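Local coordinates for antifungal protein GAFP-1 (Gastrodia elata, PDB 1XD5) that probably binds mannose as a monomeric monocot lectin of the bulb-type family and acts against fungi, at residues 85-88 against 92-95. Sequence-based numbering, arbitrary orientation.
Sequences LILQ and NVVI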
ATOM      1  N   LEU A  85      -3.620  -3.314  -5.597  1.00 11.70           N
ATOM      2  CA  LEU A  85      -3.029  -2.037  -5.225  1.00 11.16           C
ATOM      3  C   LEU A  85      -2.038  -1.641  -6.321  1.00 11.13           C
ATOM      4  O   LEU A  85      -1.230  -2.460  -6.749  1.00 10.82           O
ATOM      5  CB  LEU A  85      -2.283  -2.197  -3.902  1.00 10.73           C
ATOM      6  CG  LEU A  85      -1.578  -0.960  -3.352  1.00 11.64           C
ATOM      7  CD1 LEU A  85      -2.603   0.038  -2.839  1.00 10.56           C
ATOM      8  CD2 LEU A  85      -0.615  -1.375  -2.245  1.00 12.50           C
ATOM      9  N   ILE A  86      -2.099  -0.396  -6.780  1.00 10.31           N
ATOM     10  CA  ILE A  86      -1.193   0.027  -7.839  1.00 10.76           C
ATOM     11  C   ILE A  86      -0.611   1.409  -7.569  1.00 10.80           C
ATOM     12  O   ILE A  86      -1.320   2.321  -7.127  1.00 10.96           O
ATOM     13  CB  ILE A  86      -1.885  -0.051  -9.236  1.00 10.46           C
ATOM     14  CG1 ILE A  86      -0.880   0.230 -10.365  1.00 10.70           C
ATOM     15  CG2 ILE A  86      -3.112   0.876  -9.303  1.00 10.36           C
ATOM     16  CD1 ILE A  86      -1.358  -0.173 -11.740  1.00  9.93           C
ATOM     17  N   LEU A  87       0.690   1.539  -7.815  1.00 11.27           N
ATOM     18  CA  LEU A  87       1.348   2.836  -7.833  1.00 11.14           C
ATOM     19  C   LEU A  87       1.288   3.391  -9.262  1.00 11.28           C
ATOM     20  O   LEU A  87       1.950   2.884 -10.169  1.00 11.45           O
ATOM     21  CB  LEU A  87       2.786   2.697  -7.325  1.00 11.50           C
ATOM     22  CG  LEU A  87       3.736   3.903  -7.303  1.00 12.30           C
ATOM     23  CD1 LEU A  87       3.087   5.125  -6.727  1.00 12.44           C
ATOM     24  CD2 LEU A  87       5.003   3.558  -6.527  1.00 11.31           C
ATOM     25  N   GLN A  88       0.468   4.419  -9.457  1.00 10.95           N
ATOM     26  CA  GLN A  88       0.211   4.951 -10.782  1.00 11.58           C
ATOM     27  C   GLN A  88       1.286   5.929 -11.238  1.00 11.55           C
ATOM     28  O   GLN A  88       2.023   6.499 -10.424  1.00 11.46           O
ATOM     29  CB  GLN A  88      -1.156   5.630 -10.828  1.00 11.51           C
ATOM     30  CG  GLN A  88      -2.306   4.721 -10.423  1.00 11.99           C
ATOM     31  CD  GLN A  88      -3.650   5.374 -10.635  1.00 13.03           C
ATOM     32  OE1 GLN A  88      -3.769   6.613 -10.668  1.00 13.76           O
ATOM     33  NE2 GLN A  88      -4.665   4.554 -10.785  1.00 10.18           N
ATOM     34  N   ASN A  92      -0.466   8.647  -7.767  1.00  9.37           N
ATOM     35  CA  ASN A  92      -1.537   8.187  -6.883  1.00  9.28           C
ATOM     36  C   ASN A  92      -1.299   6.717  -6.590  1.00  8.86           C
ATOM     37  O   ASN A  92      -0.785   5.990  -7.437  1.00  9.15           O
ATOM     38  CB  ASN A  92      -2.941   8.404  -7.495  1.00  9.04           C
ATOM     39  CG  ASN A  92      -4.017   8.703  -6.432  1.00  9.91           C
ATOM     40  OD1 ASN A  92      -3.732   8.714  -5.239  1.00  9.32           O
ATOM     41  ND2 ASN A  92      -5.253   8.962  -6.875  1.00  8.69           N
ATOM     42  N   VAL A  93      -1.630   6.290  -5.376  1.00  8.24           N
ATOM     43  CA  VAL A  93      -1.568   4.878  -5.019  1.00  8.71           C
ATOM     44  C   VAL A  93      -3.012   4.506  -4.767  1.00  8.66           C
ATOM     45  O   VAL A  93      -3.671   5.134  -3.948  1.00  8.46           O
ATOM     46  CB  VAL A  93      -0.719   4.622  -3.757  1.00  8.82           C
ATOM     47  CG1 VAL A  93      -0.657   3.120  -3.430  1.00  9.64           C
ATOM     48  CG2 VAL A  93       0.692   5.159  -3.944  1.00  9.70           C
ATOM     49  N   VAL A  94      -3.509   3.523  -5.505  1.00  8.95           N
ATOM     50  CA  VAL A  94      -4.947   3.246  -5.546  1.00  9.30           C
ATOM     51  C   VAL A  94      -5.213   1.746  -5.436  1.00  9.79           C
ATOM     52  O   VAL A  94      -4.461   0.945  -5.969  1.00  9.94           O
ATOM     53  CB  VAL A  94      -5.581   3.785  -6.853  1.00  9.31           C
ATOM     54  CG1 VAL A  94      -7.123   3.695  -6.830  1.00  9.33           C
ATOM     55  CG2 VAL A  94      -5.126   5.232  -7.141  1.00  9.28           C
ATOM     56  N   ILE A  95      -6.285   1.372  -4.740  1.00 10.05           N
ATOM     57  CA  ILE A  95      -6.798   0.005  -4.815  1.00 10.12           C
ATOM     58  C   ILE A  95      -7.988  -0.001  -5.771  1.00 10.48           C
ATOM     59  O   ILE A  95      -8.915   0.808  -5.620  1.00  9.57           O
ATOM     60  CB  ILE A  95      -7.237  -0.535  -3.428  1.00 10.28           C
ATOM     61  CG1 ILE A  95      -6.083  -0.473  -2.425  1.00 11.14           C
ATOM     62  CG2 ILE A  95      -7.769  -1.983  -3.561  1.00  9.97           C
ATOM     63  CD1 ILE A  95      -6.475  -0.780  -0.979  1.00 11.95           C
TER
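Ile86 and Val94 form a hydrogen-bonded pair of the antiparallel hairpin: Ile86 N donates to Val94 O at 2.8 Å, and Val94 N returns a bond to Ile86 O. Towards the turn, Gln88 N reaches Asn92 O almost head-on to the carbonyl (C=O...N angle 177°). The CA-H groups of Leu85 and Val93 lean on Val94 O and Ile86 O respectively, so each of these two carbonyls takes a second, softer contact.

Leu85 shows how the buried face closes. Its CB leaves on the face shared with Leu87, Val93 and Ile95; CG lies anti to the backbone N (chi1 179°), 4.2 Å from Val93 CG1; and chi2 of 72° turns methyl CD1 toward the partner strand, meeting Ile95 CG1 at 3.5 Å and Val93 CG1 at 3.7 Å. Leu87 CD1 adds a touch on Val93 CG2 at 3.7 Å. Phe23 of strand 21-25 packs on Leu85, Leu87 and Val93, joining this hairpin to a second sheet of the bulb-type lectin fold.

Gln88 CB and CG pass over Asn92 O, CB at 3.4 Å, and the amide end rests against Val94 CG2. All three hydrogen bonds between the segments run between backbones, so this pairing does not depend on polar side chains, while aliphatic packing of Leu85, Leu87, Val93 and Ile95 closes the face turned to the core.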